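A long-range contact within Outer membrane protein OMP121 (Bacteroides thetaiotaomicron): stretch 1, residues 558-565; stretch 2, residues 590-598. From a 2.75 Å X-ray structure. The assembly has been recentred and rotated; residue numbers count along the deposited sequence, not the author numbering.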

# COMPACT_ATOMS: atom_id res chain seq x y z
N SER B 558 36.78 -2.70 16.93
CA SER B 558 37.21 -3.51 18.06
C SER B 558 37.12 -2.75 19.37
O SER B 558 37.64 -1.64 19.49
CB SER B 558 38.65 -3.96 17.83
OG SER B 558 39.31 -4.31 19.03
N PHE B 559 36.47 -3.36 20.37
CA PHE B 559 36.52 -2.85 21.73
C PHE B 559 36.76 -3.98 22.72
O PHE B 559 36.25 -5.09 22.55
CB PHE B 559 35.24 -2.09 22.12
CG PHE B 559 33.96 -2.83 21.86
CD1 PHE B 559 33.35 -2.77 20.64
CD2 PHE B 559 33.35 -3.54 22.86
CE1 PHE B 559 32.18 -3.41 20.41
CE2 PHE B 559 32.17 -4.19 22.64
CZ PHE B 559 31.59 -4.12 21.42
N PHE B 560 37.53 -3.69 23.75
CA PHE B 560 37.92 -4.65 24.77
C PHE B 560 37.43 -4.19 26.13
O PHE B 560 37.57 -3.02 26.47
CB PHE B 560 39.43 -4.81 24.78
CG PHE B 560 39.97 -5.50 26.00
CD1 PHE B 560 40.09 -6.87 26.03
CD2 PHE B 560 40.37 -4.77 27.10
CE1 PHE B 560 40.59 -7.49 27.14
CE2 PHE B 560 40.87 -5.39 28.20
CZ PHE B 560 40.98 -6.74 28.22
N TYR B 561 36.89 -5.11 26.91
CA TYR B 561 36.42 -4.77 28.25
C TYR B 561 36.72 -5.86 29.27
O TYR B 561 36.25 -7.00 29.13
CB TYR B 561 34.93 -4.46 28.25
CG TYR B 561 34.04 -5.38 27.44
CD1 TYR B 561 34.01 -5.29 26.06
CD2 TYR B 561 33.22 -6.30 28.04
CE1 TYR B 561 33.21 -6.10 25.31
CE2 TYR B 561 32.40 -7.11 27.29
CZ TYR B 561 32.40 -7.00 25.92
OH TYR B 561 31.61 -7.78 25.14
N PRO B 562 37.47 -5.55 30.32
CA PRO B 562 37.77 -6.56 31.34
C PRO B 562 36.96 -6.40 32.59
O PRO B 562 36.18 -5.46 32.73
CB PRO B 562 39.25 -6.30 31.62
CG PRO B 562 39.44 -4.83 31.33
CD PRO B 562 38.26 -4.34 30.53
N GLY B 563 37.15 -7.32 33.53
CA GLY B 563 36.46 -7.26 34.80
C GLY B 563 37.12 -8.14 35.84
O GLY B 563 37.93 -9.01 35.52
N ILE B 564 36.78 -7.89 37.10
CA ILE B 564 37.29 -8.68 38.21
C ILE B 564 36.23 -8.68 39.30
O ILE B 564 35.61 -7.66 39.59
CB ILE B 564 38.64 -8.12 38.70
CG1 ILE B 564 39.23 -9.03 39.77
CG2 ILE B 564 38.49 -6.71 39.22
CD1 ILE B 564 40.61 -8.61 40.24
N THR B 565 35.99 -9.85 39.88
CA THR B 565 35.06 -9.99 40.99
C THR B 565 35.66 -10.87 42.07
O THR B 565 36.49 -11.74 41.79
CB THR B 565 33.72 -10.59 40.56
OG1 THR B 565 33.92 -11.93 40.12
CG2 THR B 565 33.11 -9.80 39.46
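Stretch 2 (590-598) SWGKTGNDA

Stretch 2 lies alongside stretch 1 as an antiparallel strand. Residues 590-596 are extended and run against 558-565 at 159° between their N-to-C directions, with a closest approach of 4.5 Å between the axes. Pairing is regular at one end, where T565 faces S590, I564 faces W591 and G563 faces G592. I564 and W591 form the hydrogen-bonded pair: I564 N donates to W591 O (2.8 Å) and W591 N to I564 O (3.0 Å). Past the G563–G592 pair, K593 N donates to P562 O at 2.7 Å. P562, lacking an amide hydrogen, cannot return such a bond, and beyond it the ladder gives way to packing of aromatic rings against the backbone of stretch 2.

G563 CA lies 3.6 Å from G592 CA, an approach that the missing CB of G592 permits. A CB on G592 would fall 2.8 Å from G563 CA, a clash, and would also be tight against P562 O; at G563 the same position would be less crowded. On the same face as this pair, T565 and S590 both adopt p rotamers, and T565 CG2 meets S590 CB at 3.7 Å.

The opposite face carries I564 and W591, both exposed on the surface. Both have chi1 t, and I564 is also t at chi2, so that its extended chain leads away from stretch 2. Contact is kept nearer the backbone, with I564 CG2 4.4 Å from W591 CB.

Y561 and F559 direct their CA-to-CB bonds toward stretch 2. Both use chi1 p (43° and 52°), with chi2 near perpendicular at -76° and -87°, and these torsions bring the rings against the strand backbone. Y561 CB is 3.3 Å from K593 O, while Y561 CG is 3.2 Å from G595 N, which lies over the ring face. G595 CA also sits over that face, 4.1 Å from the ring centroid in a CH-pi contact. F559 continues the packing, its CE2 3.6 Å from G595 C and 3.7 Å from N596 N. Glycine fits this site closely: a CB on G595 would point toward stretch 1 and lie 2.4 Å from F559 CD2 and 2.9 Å from Y561 CD1, clashing with both rings.

K593 starts sideways with chi1 m, and its CD reaches P562 CD at 4.0 Å; chi2, at 141°, lies between wells, and the end of the chain leads away. T594 (m) and N596 (t) point away from stretch 1. The stretches bury 535 Å² between them, both sides summed.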

# COMPACT_ATOMS: atom_id res chain seq x y z
N SER B 590 33.15 -6.06 43.20
CA SER B 590 33.34 -6.16 41.76
C SER B 590 33.76 -4.82 41.18
O SER B 590 33.28 -3.77 41.61
CB SER B 590 32.08 -6.61 41.06
OG SER B 590 31.13 -5.57 41.09
N TRP B 591 34.63 -4.88 40.18
CA TRP B 591 34.96 -3.76 39.31
C TRP B 591 35.16 -4.31 37.92
O TRP B 591 35.87 -5.31 37.76
CB TRP B 591 36.22 -3.03 39.76
CG TRP B 591 36.63 -1.89 38.86
CD1 TRP B 591 36.43 -0.57 39.10
CD2 TRP B 591 37.31 -1.97 37.59
NE1 TRP B 591 36.93 0.18 38.06
CE2 TRP B 591 37.47 -0.65 37.13
CE3 TRP B 591 37.80 -3.03 36.81
CZ2 TRP B 591 38.10 -0.36 35.91
CZ3 TRP B 591 38.42 -2.73 35.60
CH2 TRP B 591 38.56 -1.42 35.16
N GLY B 592 34.58 -3.67 36.92
CA GLY B 592 34.79 -4.14 35.56
C GLY B 592 34.06 -3.27 34.56
O GLY B 592 33.37 -2.31 34.92
N LYS B 593 34.23 -3.62 33.29
CA LYS B 593 33.68 -2.85 32.19
C LYS B 593 32.92 -3.76 31.23
O LYS B 593 33.25 -4.94 31.07
CB LYS B 593 34.77 -2.11 31.43
CG LYS B 593 35.40 -0.97 32.22
CD LYS B 593 36.89 -0.88 31.99
CE LYS B 593 37.21 -0.19 30.68
NZ LYS B 593 37.59 1.22 30.91
N THR B 594 31.89 -3.20 30.60
CA THR B 594 31.20 -3.84 29.49
C THR B 594 31.14 -2.86 28.33
O THR B 594 30.56 -1.78 28.45
CB THR B 594 29.79 -4.28 29.87
OG1 THR B 594 29.85 -5.23 30.93
CG2 THR B 594 29.13 -4.91 28.67
N GLY B 595 31.73 -3.25 27.20
CA GLY B 595 31.67 -2.43 26.01
C GLY B 595 30.35 -2.55 25.28
O GLY B 595 29.53 -3.43 25.55
N ASN B 596 30.14 -1.65 24.33
CA ASN B 596 28.90 -1.65 23.56
C ASN B 596 29.13 -0.94 22.24
O ASN B 596 30.00 -0.07 22.13
CB ASN B 596 27.78 -0.96 24.33
CG ASN B 596 26.43 -1.25 23.77
OD1 ASN B 596 26.22 -2.25 23.13
ND2 ASN B 596 25.50 -0.37 24.03
N ASP B 597 28.34 -1.31 21.26
CA ASP B 597 28.37 -0.69 19.95
C ASP B 597 27.14 0.18 19.78
O ASP B 597 26.42 0.47 20.73
CB ASP B 597 28.47 -1.77 18.86
CG ASP B 597 27.42 -2.85 19.00
OD1 ASP B 597 26.32 -2.59 19.52
OD2 ASP B 597 27.69 -3.98 18.58
N ALA B 598 26.87 0.59 18.55
CA ALA B 598 25.76 1.47 18.26
C ALA B 598 24.68 0.74 17.49
O ALA B 598 24.84 -0.41 17.07
CB ALA B 598 26.25 2.69 17.48